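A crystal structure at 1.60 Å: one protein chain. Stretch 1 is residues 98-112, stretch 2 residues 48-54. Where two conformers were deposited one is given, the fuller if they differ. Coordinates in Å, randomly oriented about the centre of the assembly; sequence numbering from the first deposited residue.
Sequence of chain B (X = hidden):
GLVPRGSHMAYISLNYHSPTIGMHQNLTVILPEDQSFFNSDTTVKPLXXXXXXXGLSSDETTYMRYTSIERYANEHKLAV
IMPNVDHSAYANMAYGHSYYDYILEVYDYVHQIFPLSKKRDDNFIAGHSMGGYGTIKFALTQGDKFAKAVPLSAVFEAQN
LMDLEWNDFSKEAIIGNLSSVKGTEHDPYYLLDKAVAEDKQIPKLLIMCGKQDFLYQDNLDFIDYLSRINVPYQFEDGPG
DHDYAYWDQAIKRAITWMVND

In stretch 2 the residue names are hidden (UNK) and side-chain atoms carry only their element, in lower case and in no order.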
# COMPACT_ATOMS: atom_id res chain seq x y z
N SER B 98 -3.73 -19.75 -11.29
CA SER B 98 -2.30 -20.00 -11.42
C SER B 98 -1.54 -18.68 -11.53
O SER B 98 -2.14 -17.60 -11.54
CB SER B 98 -2.03 -20.89 -12.63
OG SER B 98 -2.58 -22.20 -12.47
N TYR B 99 -0.21 -18.79 -11.60
CA TYR B 99 0.71 -17.66 -11.76
C TYR B 99 0.21 -16.61 -12.74
O TYR B 99 0.21 -15.41 -12.41
CB TYR B 99 2.08 -18.22 -12.22
CG TYR B 99 3.12 -17.18 -12.59
CD1 TYR B 99 3.80 -16.51 -11.60
CD2 TYR B 99 3.43 -16.90 -13.89
CE1 TYR B 99 4.73 -15.54 -11.90
CE2 TYR B 99 4.36 -15.92 -14.22
CZ TYR B 99 5.03 -15.26 -13.20
OH TYR B 99 5.97 -14.30 -13.51
N TYR B 100 -0.18 -17.03 -13.94
CA TYR B 100 -0.66 -16.11 -14.96
C TYR B 100 -1.82 -15.27 -14.43
O TYR B 100 -1.79 -14.03 -14.50
CB TYR B 100 -1.09 -16.90 -16.20
CG TYR B 100 -1.65 -16.10 -17.33
CD1 TYR B 100 -0.82 -15.49 -18.26
CD2 TYR B 100 -3.01 -15.99 -17.49
CE1 TYR B 100 -1.37 -14.78 -19.34
CE2 TYR B 100 -3.56 -15.26 -18.53
CZ TYR B 100 -2.73 -14.66 -19.44
OH TYR B 100 -3.28 -13.95 -20.49
N ASP B 101 -2.83 -15.93 -13.85
CA ASP B 101 -4.01 -15.23 -13.37
C ASP B 101 -3.66 -14.32 -12.20
O ASP B 101 -4.23 -13.23 -12.05
CB ASP B 101 -5.07 -16.24 -12.98
CG ASP B 101 -5.24 -17.31 -14.06
OD1 ASP B 101 -5.92 -16.99 -15.07
OD2 ASP B 101 -4.66 -18.43 -13.93
N TYR B 102 -2.76 -14.80 -11.34
CA TYR B 102 -2.39 -14.05 -10.15
C TYR B 102 -1.67 -12.75 -10.50
O TYR B 102 -1.97 -11.69 -9.93
CB TYR B 102 -1.52 -14.93 -9.25
CG TYR B 102 -0.81 -14.22 -8.14
CD1 TYR B 102 -1.51 -13.52 -7.16
CD2 TYR B 102 0.58 -14.19 -8.10
CE1 TYR B 102 -0.83 -12.86 -6.14
CE2 TYR B 102 1.26 -13.51 -7.10
CZ TYR B 102 0.54 -12.86 -6.14
OH TYR B 102 1.22 -12.19 -5.13
N ILE B 103 -0.69 -12.81 -11.41
CA ILE B 103 -0.00 -11.59 -11.78
C ILE B 103 -0.98 -10.59 -12.41
O ILE B 103 -0.90 -9.38 -12.15
CB ILE B 103 1.20 -11.87 -12.70
CG1 ILE B 103 2.27 -12.69 -11.98
CG2 ILE B 103 1.85 -10.54 -13.14
CD1 ILE B 103 2.76 -12.07 -10.71
N LEU B 104 -1.97 -11.07 -13.16
CA LEU B 104 -2.95 -10.16 -13.75
C LEU B 104 -3.87 -9.60 -12.67
O LEU B 104 -4.32 -8.45 -12.78
CB LEU B 104 -3.72 -10.86 -14.85
CG LEU B 104 -2.85 -11.15 -16.07
CD1 LEU B 104 -3.65 -11.96 -17.08
CD2 LEU B 104 -2.33 -9.90 -16.74
N GLU B 105 -4.16 -10.37 -11.63
CA GLU B 105 -4.89 -9.85 -10.48
C GLU B 105 -4.11 -8.73 -9.80
O GLU B 105 -4.68 -7.69 -9.46
CB GLU B 105 -5.19 -10.97 -9.49
CG GLU B 105 -5.66 -10.44 -8.12
CD GLU B 105 -5.73 -11.52 -7.07
OE1 GLU B 105 -4.90 -11.51 -6.18
OE2 GLU B 105 -6.59 -12.45 -7.21
N VAL B 106 -2.81 -8.95 -9.56
CA VAL B 106 -2.00 -7.91 -8.93
C VAL B 106 -2.06 -6.64 -9.77
O VAL B 106 -2.26 -5.53 -9.25
CB VAL B 106 -0.55 -8.37 -8.71
CG1 VAL B 106 0.29 -7.23 -8.21
CG2 VAL B 106 -0.50 -9.53 -7.72
N TYR B 107 -1.87 -6.79 -11.08
CA TYR B 107 -1.95 -5.66 -12.00
C TYR B 107 -3.26 -4.91 -11.82
O TYR B 107 -3.27 -3.68 -11.63
CB TYR B 107 -1.79 -6.14 -13.45
CG TYR B 107 -1.83 -5.00 -14.45
CD1 TYR B 107 -3.04 -4.42 -14.84
CD2 TYR B 107 -0.66 -4.50 -15.00
CE1 TYR B 107 -3.05 -3.32 -15.72
CE2 TYR B 107 -0.67 -3.44 -15.91
CZ TYR B 107 -1.86 -2.85 -16.25
OH TYR B 107 -1.88 -1.78 -17.13
N ASP B 108 -4.38 -5.63 -11.86
CA ASP B 108 -5.68 -4.99 -11.79
C ASP B 108 -5.87 -4.30 -10.44
O ASP B 108 -6.32 -3.15 -10.39
CB ASP B 108 -6.78 -6.02 -12.03
CG ASP B 108 -6.91 -6.42 -13.50
OD1 ASP B 108 -6.29 -5.78 -14.38
OD2 ASP B 108 -7.65 -7.40 -13.77
N TYR B 109 -5.52 -4.98 -9.34
CA TYR B 109 -5.73 -4.46 -8.00
C TYR B 109 -4.94 -3.16 -7.78
O TYR B 109 -5.49 -2.14 -7.33
CB TYR B 109 -5.33 -5.54 -6.98
CG TYR B 109 -5.46 -5.24 -5.51
CD1 TYR B 109 -6.61 -4.63 -4.98
CD2 TYR B 109 -4.46 -5.61 -4.63
CE1 TYR B 109 -6.72 -4.37 -3.64
CE2 TYR B 109 -4.56 -5.35 -3.28
CZ TYR B 109 -5.71 -4.75 -2.79
OH TYR B 109 -5.81 -4.51 -1.43
N VAL B 110 -3.65 -3.17 -8.13
CA VAL B 110 -2.86 -1.97 -7.82
C VAL B 110 -3.25 -0.82 -8.73
O VAL B 110 -3.13 0.34 -8.33
CB VAL B 110 -1.35 -2.25 -7.89
CG1 VAL B 110 -0.98 -3.32 -6.84
CG2 VAL B 110 -0.85 -2.62 -9.27
N HIS B 111 -3.70 -1.09 -9.95
CA HIS B 111 -4.16 -0.01 -10.82
C HIS B 111 -5.52 0.53 -10.39
O HIS B 111 -5.82 1.70 -10.65
CB HIS B 111 -4.20 -0.41 -12.28
CG HIS B 111 -2.84 -0.50 -12.91
ND1 HIS B 111 -2.01 -1.60 -12.75
CD2 HIS B 111 -2.18 0.34 -13.74
CE1 HIS B 111 -0.89 -1.41 -13.44
NE2 HIS B 111 -0.98 -0.24 -14.06
N GLN B 112 -6.33 -0.26 -9.68
CA GLN B 112 -7.56 0.28 -9.11
C GLN B 112 -7.29 1.14 -7.89
O GLN B 112 -7.89 2.21 -7.73
CB GLN B 112 -8.55 -0.83 -8.76
CG GLN B 112 -9.11 -1.61 -9.94
CD GLN B 112 -9.97 -0.77 -10.86
OE1 GLN B 112 -11.08 -0.39 -10.51
NE2 GLN B 112 -9.47 -0.50 -12.06
N UNK B 48 3.74 6.30 -14.47
CA UNK B 48 4.29 5.16 -15.19
C UNK B 48 4.61 4.03 -14.21
O UNK B 48 5.08 4.27 -13.09
c UNK B 48 5.32 6.48 -17.13
c UNK B 48 6.42 7.76 -19.01
c UNK B 48 6.64 6.83 -17.79
n UNK B 48 5.81 7.03 -20.17
c UNK B 48 5.56 5.54 -15.96
N UNK B 49 4.39 2.80 -14.64
CA UNK B 49 4.39 1.67 -13.73
C UNK B 49 5.10 0.47 -14.32
O UNK B 49 4.84 0.08 -15.47
o UNK B 49 2.27 2.40 -12.78
c UNK B 49 2.87 0.11 -12.48
c UNK B 49 2.94 1.29 -13.39
N UNK B 50 5.96 -0.15 -13.50
CA UNK B 50 6.67 -1.37 -13.84
C UNK B 50 6.20 -2.51 -12.94
O UNK B 50 6.23 -2.38 -11.71
c UNK B 50 10.50 -2.10 -13.36
c UNK B 50 8.18 -1.19 -13.67
c UNK B 50 8.94 -3.13 -15.06
c UNK B 50 9.06 -2.42 -13.68
N UNK B 51 5.77 -3.60 -13.55
CA UNK B 51 5.57 -4.87 -12.86
C UNK B 51 6.87 -5.67 -12.88
O UNK B 51 7.40 -5.96 -13.96
c UNK B 51 1.77 -6.50 -11.71
c UNK B 51 4.19 -7.04 -12.94
s UNK B 51 3.44 -7.02 -11.29
c UNK B 51 4.46 -5.66 -13.56
N UNK B 52 7.40 -6.00 -11.70
CA UNK B 52 8.71 -6.65 -11.59
C UNK B 52 8.58 -8.01 -10.93
O UNK B 52 7.99 -8.15 -9.86
c UNK B 52 11.78 -6.59 -11.97
c UNK B 52 11.91 -5.29 -9.85
c UNK B 52 9.68 -5.73 -10.82
c UNK B 52 11.09 -6.29 -10.67
N UNK B 53 9.09 -9.04 -11.62
CA UNK B 53 8.83 -10.43 -11.26
C UNK B 53 10.10 -11.15 -10.84
O UNK B 53 11.03 -11.30 -11.64
c UNK B 53 8.19 -11.16 -12.46
c UNK B 53 6.46 -11.21 -14.25
c UNK B 53 6.91 -10.51 -12.97
c UNK B 53 5.86 -10.56 -11.89
N UNK B 54 10.13 -11.60 -9.59
CA UNK B 54 11.33 -12.24 -9.06
C UNK B 54 11.36 -13.75 -9.41
O UNK B 54 10.36 -14.33 -9.85
n UNK B 54 10.35 -14.06 -6.54
c UNK B 54 11.42 -12.02 -7.55
c UNK B 54 9.31 -14.40 -5.80
n UNK B 54 8.64 -13.31 -5.49
c UNK B 54 9.24 -12.24 -6.11
c UNK B 54 10.35 -12.71 -6.75
O HOH W 1 7.88 -14.64 -11.27

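Position 48 carries four carbons in an unbranched row ending in a nitrogen. The chain leaves the backbone with chi1 m, is extended through chi2 and chi3 (both t), and turns at chi4 (m), and it stays out of reach of stretch 1, its terminal nitrogen being hydrogen-bonded elsewhere in the structure. An unbranched four-carbon chain tipped by nitrogen is lysine, Lys 48.

At position 49 the CB bears one oxygen and one carbon, a fork of three side-chain atoms in all. The CA-to-CB bond points toward the helix, and the carbon branch lies against the ring of His 111, while the oxygen is hydrogen-bonded to a residue adjoining the stretch. One hydroxyl and one methyl on CB define threonine. In Thr 49, CG2 is 4.2 Å from CE1 of His 111, approaching the imidazole obliquely. That ring is held in place from within its own helix, since ND1 of His 111 donates to O of Tyr 107 at 2.7 Å.

Position 50 has four carbons forked at the second, with no heteroatom. It is buried but out of reach of stretch 1, as expected where side chains alternate along a strand. The fork beyond CB identifies leucine, Leu 50.

Position 51 returns to the helix side. Its side chain is an unbranched run of two carbons, a sulfur and a final carbon, and it touches Ile 103, Val 106 and Tyr 107. A thioether in this place is methionine. Met 51 has chi1 t, followed by p for both chi2 and chi3, which lays its terminal methyl against the helix backbone: CE is 3.7 Å from N of Tyr 107 and 4.0 Å from O of Ile 103. The same CE packs 3.9 Å from CG1 of Val 106, and CG lies 4.2 Å from CG2 of Ile 103.

Four carbons forked at the second recur at position 52, again buried and again out of reach of stretch 1. This is another leucine, Leu 52.

Position 53 shows the same four-carbon fork, now directed toward the helix and touching Tyr 99 and Ile 103. It is therefore leucine. In Leu 53, CD2 meets CD1 of Ile 103 at 3.6 Å, and CD1 sits 3.2 Å from OH of Tyr 99, a close contact oblique to the ring.

At position 54 one carbon leads to a five-membered ring of three carbons and two nitrogens, an imidazole; its CA-to-CB bond points away from stretch 1. The residue is histidine. Through its backbone, His 54 still reaches the helix: a water donates to O of His 54 at 2.9 Å and lies 3.0 Å from OH of Tyr 99.

The strand thus runs roughly antiparallel to the helix, at 149°, and presents Thr 49, Met 51 and Leu 53 to it. No direct hydrogen bond crosses the 324 Å² contact. Packing of largely apolar side chains joins the two elements, with Met 51 contributing the largest covered area and one water bridging near Tyr 99.

Stretch 2 48-54: KTLMLLH
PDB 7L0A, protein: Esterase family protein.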